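Local coordinates for molinate hydrolase (Gulosibacter molinativorax, PDB 4UB9), which is a zinc-binding member of the amidohydrolase family that hydrolyses the thiocarbamate herbicide molinate, at residues K240-H246 against L279-S285; D298-T304 against L324-Q329; I311-I316 against N357-M361; L368-T372 against H401-M405. All coordinates share one frame; numbering follows the deposited sequence.

Contact 1 (K240-H246 against L279-S285); sequences KIAVTDH and LLTHTTS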
# COMPACT_ATOMS: atom_id res chain seq x y z
N LYS A 240 -18.38 -27.85 0.70
CA LYS A 240 -17.06 -27.66 1.31
C LYS A 240 -17.15 -26.53 2.32
O LYS A 240 -17.63 -25.44 1.99
CB LYS A 240 -15.97 -27.35 0.27
CG LYS A 240 -14.58 -27.21 0.88
CD LYS A 240 -13.44 -27.38 -0.10
CE LYS A 240 -12.82 -26.10 -0.58
NZ LYS A 240 -11.34 -26.19 -0.83
N ILE A 241 -16.68 -26.80 3.52
CA ILE A 241 -16.81 -25.87 4.61
C ILE A 241 -15.44 -25.31 4.94
O ILE A 241 -14.50 -26.05 5.16
CB ILE A 241 -17.29 -26.54 5.93
CG1 ILE A 241 -18.58 -27.32 5.81
CG2 ILE A 241 -17.44 -25.48 7.03
CD1 ILE A 241 -19.69 -26.52 5.22
N ALA A 242 -15.38 -24.01 5.12
CA ALA A 242 -14.17 -23.36 5.63
C ALA A 242 -14.03 -23.53 7.12
O ALA A 242 -14.44 -22.68 7.87
CB ALA A 242 -14.17 -21.88 5.32
N VAL A 243 -13.48 -24.66 7.54
CA VAL A 243 -13.33 -24.95 8.95
C VAL A 243 -12.36 -23.94 9.55
O VAL A 243 -12.63 -23.37 10.61
CB VAL A 243 -12.76 -26.35 9.16
CG1 VAL A 243 -12.37 -26.56 10.62
CG2 VAL A 243 -13.76 -27.36 8.71
N THR A 244 -11.24 -23.73 8.86
CA THR A 244 -10.32 -22.64 9.20
C THR A 244 -10.42 -21.52 8.19
O THR A 244 -11.15 -21.60 7.21
CB THR A 244 -8.86 -23.10 9.30
OG1 THR A 244 -8.43 -23.57 8.04
CG2 THR A 244 -8.70 -24.18 10.35
N ASP A 245 -9.64 -20.50 8.43
CA ASP A 245 -9.63 -19.28 7.63
C ASP A 245 -8.88 -19.47 6.31
O ASP A 245 -8.21 -20.47 6.11
CB ASP A 245 -8.93 -18.16 8.39
CG ASP A 245 -7.42 -18.42 8.50
OD1 ASP A 245 -7.02 -19.32 9.30
OD2 ASP A 245 -6.65 -17.79 7.75
N HIS A 246 -8.97 -18.44 5.46
CA HIS A 246 -8.35 -18.42 4.15
C HIS A 246 -7.55 -17.14 3.97
O HIS A 246 -7.60 -16.51 2.93
CB HIS A 246 -9.43 -18.53 3.10
CG HIS A 246 -8.92 -18.83 1.73
ND1 HIS A 246 -8.41 -17.86 0.90
CD2 HIS A 246 -8.89 -19.98 1.02
CE1 HIS A 246 -8.04 -18.41 -0.24
NE2 HIS A 246 -8.34 -19.69 -0.20
N LEU A 279 -19.31 -34.33 2.32
CA LEU A 279 -18.84 -33.21 3.11
C LEU A 279 -17.35 -33.05 2.96
O LEU A 279 -16.59 -33.99 3.27
CB LEU A 279 -19.13 -33.44 4.59
CG LEU A 279 -18.40 -32.49 5.56
CD1 LEU A 279 -19.00 -31.10 5.47
CD2 LEU A 279 -18.50 -33.01 6.98
N LEU A 280 -16.94 -31.86 2.51
CA LEU A 280 -15.53 -31.51 2.38
C LEU A 280 -15.15 -30.44 3.36
O LEU A 280 -15.96 -29.64 3.75
CB LEU A 280 -15.20 -30.98 0.98
CG LEU A 280 -14.81 -32.02 -0.09
CD1 LEU A 280 -15.94 -33.01 -0.32
CD2 LEU A 280 -14.56 -31.30 -1.37
N THR A 281 -13.88 -30.42 3.73
CA THR A 281 -13.35 -29.43 4.63
C THR A 281 -12.14 -28.72 4.07
O THR A 281 -11.39 -29.27 3.31
CB THR A 281 -12.96 -30.04 5.99
OG1 THR A 281 -12.03 -31.09 5.78
CG2 THR A 281 -14.16 -30.60 6.69
N HIS A 282 -11.98 -27.47 4.44
CA HIS A 282 -10.78 -26.73 4.17
C HIS A 282 -10.14 -26.49 5.53
O HIS A 282 -10.76 -25.94 6.40
CB HIS A 282 -11.15 -25.44 3.46
CG HIS A 282 -10.15 -24.34 3.61
ND1 HIS A 282 -9.20 -24.07 2.66
CD2 HIS A 282 -9.98 -23.42 4.57
CE1 HIS A 282 -8.47 -23.05 3.05
NE2 HIS A 282 -8.92 -22.63 4.21
N THR A 283 -8.92 -26.95 5.71
CA THR A 283 -8.24 -26.82 7.01
C THR A 283 -6.81 -26.36 6.86
O THR A 283 -6.15 -26.71 5.93
CB THR A 283 -8.29 -28.10 7.88
OG1 THR A 283 -7.60 -29.17 7.25
CG2 THR A 283 -9.70 -28.50 8.15
N THR A 284 -6.38 -25.55 7.79
CA THR A 284 -5.17 -24.81 7.66
C THR A 284 -4.26 -24.97 8.88
O THR A 284 -3.26 -24.31 9.01
CB THR A 284 -5.56 -23.36 7.28
OG1 THR A 284 -5.40 -23.20 5.88
CG2 THR A 284 -4.82 -22.32 7.98
N SER A 285 -4.65 -25.86 9.77
CA SER A 285 -3.97 -26.03 11.07
C SER A 285 -4.17 -27.42 11.61
O SER A 285 -5.05 -28.14 11.16
CB SER A 285 -4.55 -25.06 12.14
OG SER A 285 -5.90 -25.36 12.38
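The imidazole of His282 presents its edge to the backbone of residues 244-245: Asp245 O and Thr244 O both lie in the ring plane. Asp245 O takes the NE2 hydrogen over 3.0 Å in a nearly straight bond (165° at the hydrogen), the donor standing well above the carbonyl plane of Asp245. The ring of His246 is slid far off that of His282, planes 30° apart, leaving little of one ring above the other; His246 CD2 comes 3.7 Å from His282 CE1. With chi1 at 156°, CG of His282 swings opposite its own backbone N, and the edge bond then fixes the ring's rotation so that ND1 faces the zinc ion, which it binds together with His302 NE2. Behind this ligand run two neighbouring parallel strands, 239-242 and 279-282, of the TIM-barrel-like amidohydrolase domain, with the metal ligand toward the C-terminal end of its strand. Ile241 N donates to Leu280 O at 2.9 Å, and His282 N returns a bond to Ile241 O at 3.0 Å. At an inverse gamma turn centred on Ala242 the ladder frays: Val243 N and Thr244 N share His282 O through weak bonds. On one face of the sheet Ile241 CG1 meets Leu279 CD1 at 3.8 Å; beyond the strand Val243 CG2 lies beside Thr281 CG2. On the other face, Lys240 CB and Leu280 CB pack 3.8 Å apart.

Contact 2 (D298-T304 against L324-Q329); sequences DLMIHAT and LWSEVQ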
# COMPACT_ATOMS: atom_id res chain seq x y z
N ASP A 298 -15.86 -36.53 4.52
CA ASP A 298 -15.69 -37.42 3.36
C ASP A 298 -14.38 -37.16 2.64
O ASP A 298 -13.76 -38.06 2.10
CB ASP A 298 -16.85 -37.24 2.38
CG ASP A 298 -18.17 -37.73 2.96
OD1 ASP A 298 -18.38 -38.94 2.89
OD2 ASP A 298 -18.94 -36.94 3.53
N LEU A 299 -13.98 -35.90 2.59
CA LEU A 299 -12.72 -35.55 2.00
C LEU A 299 -12.18 -34.28 2.63
O LEU A 299 -12.84 -33.26 2.66
CB LEU A 299 -12.85 -35.41 0.48
CG LEU A 299 -11.52 -35.09 -0.23
CD1 LEU A 299 -10.52 -36.22 -0.07
CD2 LEU A 299 -11.77 -34.83 -1.70
N MET A 300 -10.93 -34.36 3.05
CA MET A 300 -10.24 -33.25 3.67
C MET A 300 -9.21 -32.61 2.71
O MET A 300 -8.15 -33.17 2.43
CB MET A 300 -9.59 -33.74 4.96
CG MET A 300 -10.66 -34.14 5.96
SD MET A 300 -10.01 -34.86 7.46
CE MET A 300 -9.41 -36.40 6.78
N ILE A 301 -9.53 -31.41 2.24
CA ILE A 301 -8.69 -30.70 1.28
C ILE A 301 -7.43 -30.14 1.95
O ILE A 301 -7.47 -29.60 3.06
CB ILE A 301 -9.46 -29.61 0.57
CG1 ILE A 301 -10.73 -30.17 -0.05
CG2 ILE A 301 -8.62 -28.96 -0.51
CD1 ILE A 301 -10.53 -31.21 -1.13
N HIS A 302 -6.32 -30.32 1.27
CA HIS A 302 -4.95 -29.96 1.73
C HIS A 302 -4.73 -30.24 3.20
O HIS A 302 -4.40 -29.38 3.99
CB HIS A 302 -4.45 -28.58 1.27
CG HIS A 302 -5.38 -27.45 1.50
ND1 HIS A 302 -5.74 -27.02 2.76
CD2 HIS A 302 -5.97 -26.59 0.63
CE1 HIS A 302 -6.55 -25.99 2.66
NE2 HIS A 302 -6.71 -25.70 1.38
N ALA A 303 -4.94 -31.51 3.51
CA ALA A 303 -4.95 -31.97 4.88
C ALA A 303 -3.62 -31.72 5.54
O ALA A 303 -3.54 -31.54 6.74
CB ALA A 303 -5.27 -33.45 4.90
N THR A 304 -2.56 -31.78 4.75
CA THR A 304 -1.20 -31.64 5.29
C THR A 304 -0.74 -30.21 5.43
O THR A 304 0.40 -29.96 5.86
CB THR A 304 -0.18 -32.38 4.39
OG1 THR A 304 -0.43 -32.03 3.02
CG2 THR A 304 -0.33 -33.85 4.57
N LEU A 324 -10.37 -42.32 6.74
CA LEU A 324 -10.86 -41.15 6.08
C LEU A 324 -9.90 -40.76 4.95
O LEU A 324 -8.70 -40.93 5.06
CB LEU A 324 -11.01 -39.97 7.07
CG LEU A 324 -12.01 -40.15 8.22
CD1 LEU A 324 -11.92 -38.99 9.19
CD2 LEU A 324 -13.44 -40.28 7.70
N TRP A 325 -10.47 -40.16 3.91
CA TRP A 325 -9.71 -39.67 2.78
C TRP A 325 -9.12 -38.28 3.01
O TRP A 325 -9.84 -37.32 3.29
CB TRP A 325 -10.57 -39.65 1.55
CG TRP A 325 -11.02 -40.96 1.12
CD1 TRP A 325 -12.27 -41.44 1.24
CD2 TRP A 325 -10.27 -41.95 0.45
NE1 TRP A 325 -12.35 -42.69 0.68
CE2 TRP A 325 -11.13 -43.04 0.20
CE3 TRP A 325 -8.95 -42.05 0.03
CZ2 TRP A 325 -10.72 -44.20 -0.43
CZ3 TRP A 325 -8.52 -43.24 -0.60
CH2 TRP A 325 -9.41 -44.29 -0.82
N SER A 326 -7.82 -38.19 2.82
CA SER A 326 -7.11 -36.90 2.78
C SER A 326 -6.67 -36.53 1.38
O SER A 326 -6.02 -37.36 0.72
CB SER A 326 -5.85 -37.01 3.61
OG SER A 326 -6.16 -37.24 4.95
N GLU A 327 -7.00 -35.34 0.88
CA GLU A 327 -6.29 -34.85 -0.29
C GLU A 327 -5.14 -34.02 0.17
O GLU A 327 -5.21 -33.37 1.20
CB GLU A 327 -7.12 -34.23 -1.45
CG GLU A 327 -7.41 -32.77 -1.45
CD GLU A 327 -6.40 -31.86 -2.12
OE1 GLU A 327 -6.57 -31.46 -3.29
OE2 GLU A 327 -5.49 -31.44 -1.40
N VAL A 328 -4.07 -34.10 -0.58
CA VAL A 328 -2.84 -33.35 -0.28
C VAL A 328 -2.34 -32.75 -1.55
O VAL A 328 -2.72 -33.19 -2.64
CB VAL A 328 -1.75 -34.21 0.33
CG1 VAL A 328 -2.26 -34.89 1.59
CG2 VAL A 328 -1.30 -35.25 -0.66
N GLN A 329 -1.60 -31.66 -1.39
CA GLN A 329 -1.18 -30.82 -2.54
C GLN A 329 0.30 -30.56 -2.40
O GLN A 329 0.71 -29.65 -1.69
CB GLN A 329 -1.93 -29.51 -2.61
CG GLN A 329 -3.38 -29.76 -2.99
CD GLN A 329 -4.26 -28.54 -2.93
OE1 GLN A 329 -3.79 -27.41 -2.97
NE2 GLN A 329 -5.54 -28.78 -2.87
O HOH W 1 -13.32 -39.56 4.22
O HOH W 2 -1.79 -30.64 1.29
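Chi1 and chi2 of Glu327, both close to 90°, fold its side chain across Ile301 and carry the carboxylate to the backbone of His302. There OE2 accepts from His302 N at 3.0 Å, the donor lying above the carboxylate plane, while CG of Glu327 rests 3.5 Å from Ile301 CD1. The extended Gln329 side chain holds the same carboxylate from two residues further along the chain: its NE2 meets Glu327 OE1 on the syn side at 2.9 Å and in the amide plane, with a weaker bond to OE2. Glu327 thus bonds to the backbone of a zinc ligand, consistent with a second-shell role, since His302 NE2 binds the metal alongside His282 ND1. Between the backbones, Met300 N donates to Trp325 O, Glu327 N to Met300 O at 2.9 Å, and Ala303 N to Glu327 O almost straight (173°). Met300 CE packs on Leu324 CB, and Leu299 CD1 on Trp325 CB at 3.8 Å. At one end a water joins Asp298 O weakly to Trp325 N; at the other, a second links Gln329 N to Thr304 OG1, which also bonds to Asp358. Strand 299-301 is flanked by 279-282 and 326-328 by 368-370, while helix 286-294 covers Met300 and Leu324.

Contact 3 (I311-I316 against N357-M361); sequences IPEETI and NDVRM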
# COMPACT_ATOMS: atom_id res chain seq x y z
N ILE A 311 2.34 -32.87 11.90
CA ILE A 311 1.17 -33.63 12.27
C ILE A 311 1.53 -34.66 13.35
O ILE A 311 2.44 -35.42 13.15
CB ILE A 311 0.57 -34.36 11.08
CG1 ILE A 311 0.06 -33.36 10.06
CG2 ILE A 311 -0.57 -35.24 11.54
CD1 ILE A 311 -0.53 -33.99 8.82
N PRO A 312 0.84 -34.66 14.49
CA PRO A 312 1.14 -35.64 15.52
C PRO A 312 0.72 -37.03 15.15
O PRO A 312 -0.21 -37.25 14.35
CB PRO A 312 0.31 -35.18 16.72
CG PRO A 312 -0.28 -33.85 16.35
CD PRO A 312 -0.30 -33.79 14.85
N GLU A 313 1.42 -37.97 15.76
CA GLU A 313 1.20 -39.39 15.52
C GLU A 313 -0.25 -39.77 15.75
O GLU A 313 -0.86 -40.49 14.98
CB GLU A 313 2.17 -40.19 16.39
CG GLU A 313 2.62 -41.49 15.76
CD GLU A 313 3.13 -41.35 14.32
OE1 GLU A 313 4.13 -40.64 14.08
OE2 GLU A 313 2.57 -42.01 13.42
N GLU A 314 -0.82 -39.24 16.82
CA GLU A 314 -2.19 -39.54 17.21
C GLU A 314 -3.20 -39.23 16.09
O GLU A 314 -4.18 -39.93 15.89
CB GLU A 314 -2.51 -38.74 18.48
CG GLU A 314 -3.92 -38.91 18.99
CD GLU A 314 -4.50 -37.78 19.84
OE1 GLU A 314 -3.84 -37.41 20.84
OE2 GLU A 314 -5.64 -37.30 19.54
N THR A 315 -2.93 -38.15 15.36
CA THR A 315 -3.79 -37.72 14.28
C THR A 315 -3.66 -38.68 13.10
O THR A 315 -4.67 -39.02 12.46
CB THR A 315 -3.47 -36.31 13.80
OG1 THR A 315 -3.56 -35.40 14.88
CG2 THR A 315 -4.42 -35.85 12.71
N ILE A 316 -2.45 -39.10 12.80
CA ILE A 316 -2.28 -40.07 11.72
C ILE A 316 -3.01 -41.34 12.08
O ILE A 316 -3.69 -41.95 11.22
CB ILE A 316 -0.81 -40.35 11.45
CG1 ILE A 316 -0.19 -39.16 10.70
CG2 ILE A 316 -0.66 -41.61 10.63
CD1 ILE A 316 1.31 -39.23 10.55
N ASN A 357 5.17 -33.68 6.33
CA ASN A 357 3.84 -34.24 6.61
C ASN A 357 3.44 -35.16 5.48
O ASN A 357 2.97 -36.26 5.71
CB ASN A 357 2.78 -33.15 6.71
CG ASN A 357 2.86 -32.34 8.01
OD1 ASN A 357 3.40 -32.78 9.02
ND2 ASN A 357 2.23 -31.17 7.98
N ASP A 358 3.63 -34.68 4.26
CA ASP A 358 3.28 -35.45 3.07
C ASP A 358 4.02 -36.80 3.11
O ASP A 358 3.45 -37.86 2.85
CB ASP A 358 3.63 -34.70 1.78
CG ASP A 358 2.65 -33.57 1.45
OD1 ASP A 358 1.50 -33.60 1.96
OD2 ASP A 358 3.02 -32.67 0.65
N VAL A 359 5.31 -36.74 3.44
CA VAL A 359 6.14 -37.93 3.46
C VAL A 359 5.63 -38.95 4.48
O VAL A 359 5.53 -40.14 4.18
CB VAL A 359 7.61 -37.58 3.81
CG1 VAL A 359 8.41 -38.85 4.13
CG2 VAL A 359 8.28 -36.85 2.67
N ARG A 360 5.35 -38.46 5.68
CA ARG A 360 4.88 -39.32 6.77
C ARG A 360 3.49 -39.88 6.49
O ARG A 360 3.20 -41.02 6.85
CB ARG A 360 4.90 -38.59 8.08
CG ARG A 360 6.32 -38.28 8.53
CD ARG A 360 6.36 -37.34 9.73
NE ARG A 360 5.47 -37.84 10.77
CZ ARG A 360 4.64 -37.12 11.51
NH1 ARG A 360 4.50 -35.81 11.36
NH2 ARG A 360 3.91 -37.75 12.39
N MET A 361 2.66 -39.13 5.79
CA MET A 361 1.36 -39.64 5.45
C MET A 361 1.47 -40.81 4.48
O MET A 361 0.72 -41.79 4.56
CB MET A 361 0.50 -38.55 4.85
CG MET A 361 0.23 -37.44 5.82
SD MET A 361 -1.28 -37.64 6.80
CE MET A 361 -2.51 -37.26 5.53
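Ile311 precedes helix 313-322, whose N-cap is Pro312, and its backbone approaches helix 353-363 so closely that Ile311 and Asn357 have their CA atoms 6.3 Å apart. Both polar atoms of Ile311 are used. Its N donates to Asn357 OD1 at 3.1 Å, in a nearly straight bond (168°) that reaches the amide oxygen from above its carbonyl plane; Asn357 ND2 meanwhile donates to Thr304 O, which fixes the amide's orientation. The carbonyl is gripped end-on by Arg360: NH1 at 2.8 Å, in the carbonyl plane on a lone pair, and NH2 at 2.9 Å, with Ile311 O lying in the guanidinium plane. A bend at chi3 (50°) of Arg360 turns the guanidinium this way. NH2 also makes a weak, long salt bridge of 3.4 Å to Glu313 OE1, the carboxylate plane standing 64° from that of the guanidinium. Ile316 CD1 lies over one guanidinium face, 3.5 Å from Arg360 NH2. Beneath this polar layer the contact turns apolar: CD1 of Ile311 and CG1 of Ile316 both approach the sulfur of Met361, at 4.2 Å and 4.3 Å. Here two neighbouring outer helices of the TIM-barrel-like fold are joined: the residue leading into one is clasped by asparagine and arginine side chains about a turn apart on the next.

Contact 4 (L368-T372 against H401-M405); sequences LVLGT and HFVWM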
# COMPACT_ATOMS: atom_id res chain seq x y z
N LEU A 368 -5.28 -41.57 0.39
CA LEU A 368 -4.87 -40.31 -0.23
C LEU A 368 -5.60 -40.10 -1.52
O LEU A 368 -5.73 -41.00 -2.33
CB LEU A 368 -3.34 -40.30 -0.47
CG LEU A 368 -2.50 -40.21 0.80
CD1 LEU A 368 -1.05 -40.63 0.57
CD2 LEU A 368 -2.55 -38.80 1.38
N VAL A 369 -5.96 -38.86 -1.73
CA VAL A 369 -6.65 -38.43 -2.94
C VAL A 369 -5.90 -37.34 -3.70
O VAL A 369 -5.35 -36.40 -3.13
CB VAL A 369 -8.02 -37.88 -2.60
CG1 VAL A 369 -8.64 -37.12 -3.78
CG2 VAL A 369 -8.92 -39.03 -2.17
N LEU A 370 -5.84 -37.50 -5.02
CA LEU A 370 -5.19 -36.51 -5.86
C LEU A 370 -6.08 -35.28 -5.97
O LEU A 370 -7.26 -35.36 -6.34
CB LEU A 370 -4.89 -37.07 -7.26
CG LEU A 370 -4.13 -36.16 -8.24
CD1 LEU A 370 -3.37 -37.02 -9.23
CD2 LEU A 370 -5.05 -35.21 -9.01
N GLY A 371 -5.46 -34.13 -5.76
CA GLY A 371 -6.09 -32.82 -6.00
C GLY A 371 -5.05 -31.73 -6.00
O GLY A 371 -4.02 -31.86 -5.37
N THR A 372 -5.32 -30.65 -6.74
CA THR A 372 -4.27 -29.66 -7.03
C THR A 372 -4.56 -28.17 -6.89
O THR A 372 -3.65 -27.37 -6.92
CB THR A 372 -3.83 -29.82 -8.50
OG1 THR A 372 -4.98 -29.64 -9.34
CG2 THR A 372 -3.21 -31.21 -8.73
N HIS A 401 -2.10 -32.90 -12.56
CA HIS A 401 -2.22 -34.27 -12.10
C HIS A 401 -0.93 -35.10 -12.34
O HIS A 401 -0.53 -35.89 -11.46
CB HIS A 401 -3.46 -34.97 -12.64
CG HIS A 401 -3.52 -35.05 -14.13
ND1 HIS A 401 -3.32 -33.97 -14.95
CD2 HIS A 401 -3.89 -36.07 -14.94
CE1 HIS A 401 -3.50 -34.33 -16.21
NE2 HIS A 401 -3.85 -35.60 -16.23
N PHE A 402 -0.31 -34.94 -13.51
CA PHE A 402 0.97 -35.61 -13.80
C PHE A 402 2.04 -35.18 -12.82
O PHE A 402 2.72 -35.97 -12.21
CB PHE A 402 1.48 -35.31 -15.21
CG PHE A 402 0.52 -35.66 -16.33
CD1 PHE A 402 -0.15 -36.88 -16.37
CD2 PHE A 402 0.30 -34.76 -17.37
CE1 PHE A 402 -1.05 -37.17 -17.39
CE2 PHE A 402 -0.57 -35.07 -18.41
CZ PHE A 402 -1.26 -36.27 -18.41
N VAL A 403 2.09 -33.90 -12.56
CA VAL A 403 3.04 -33.36 -11.60
C VAL A 403 2.80 -33.87 -10.18
O VAL A 403 3.75 -34.12 -9.41
CB VAL A 403 3.00 -31.81 -11.61
CG1 VAL A 403 3.92 -31.22 -10.53
CG2 VAL A 403 3.41 -31.30 -12.98
N TRP A 404 1.54 -33.98 -9.81
CA TRP A 404 1.16 -34.47 -8.46
C TRP A 404 1.71 -35.88 -8.22
O TRP A 404 2.38 -36.17 -7.23
CB TRP A 404 -0.38 -34.48 -8.33
CG TRP A 404 -0.92 -34.77 -6.95
CD1 TRP A 404 -1.39 -33.86 -6.06
CD2 TRP A 404 -1.09 -36.04 -6.35
NE1 TRP A 404 -1.86 -34.49 -4.94
CE2 TRP A 404 -1.67 -35.83 -5.09
CE3 TRP A 404 -0.81 -37.35 -6.76
CZ2 TRP A 404 -1.97 -36.87 -4.23
CZ3 TRP A 404 -1.12 -38.38 -5.92
CH2 TRP A 404 -1.70 -38.14 -4.65
N MET A 405 1.42 -36.73 -9.19
CA MET A 405 1.88 -38.13 -9.18
C MET A 405 3.38 -38.23 -9.11
O MET A 405 3.94 -38.90 -8.26
CB MET A 405 1.36 -38.85 -10.39
CG MET A 405 -0.10 -39.27 -10.19
SD MET A 405 -0.75 -40.23 -11.56
CE MET A 405 -2.51 -40.12 -11.37
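Leu370 lies against the face of the Trp404 indole, and here the contact is tight. Its CG sits over the five-membered ring, 3.8 Å from the centroid and 21° off the normal, a CH-pi contact, while Leu370 CD1 reaches Trp404 CE3 at 3.6 Å, beyond the rim of the six-membered ring. Both side chains have CG opposite the backbone N (chi1 -177° for Leu370, -172° for Trp404), and they slide past each other in opposite directions, strand side chain outward and indole inward. The indole also runs along the strand backbone: Trp404 CZ2 approaches Val369 O at 3.6 Å, and Trp404 CD1 approaches Gly371 O at 3.4 Å, both obliquely. Leu370 CD1 is further enclosed by Met405 CE at 3.9 Å and by His401 O at 3.8 Å.

Toward the end of the strand segment the fit slackens. Thr372 CG2 comes no nearer than 4.2 Å to Trp404 CD1, and the His401 side chain offers Leu370 only its CB, its ring leading away to a hydrogen bond between NE2 and Gly136 O. This looser side is buried too; Thr372 OG1 bonds to Asp400 and to Ala374 N.

No hydrogen bond joins the two segments, and Gly371 O is badly angled for Trp404 NE1, which donates instead to Val328 O. Helix 400-410 is therefore held to strand 368-370 by dispersion and shape, while the one polar atom of the indole ties the helix to the neighbouring strand 326-328.

Overall arrangement
The zinc ion sits where contacts 1 and 2 meet: they lie about 10 Å apart, centre to centre, His282 and His302 supply one ligand each, and strands 279-282 and 299-301 are neighbours, with Thr281 O 3.0 Å from Ile301 N. Contact 2 passes the sheet on to contact 4, where Ser326 O lies 2.9 Å from Val369 N. Contact 3 backs contact 2 from outside: Thr304, two residues after the ligand His302, has its OG1 2.7 Å from Asp358 OD1. Contact 4 is farther from the metal, with Gly371 about 11 Å from the zinc ion at nearest atoms, and contacts 1 and 4 do not touch.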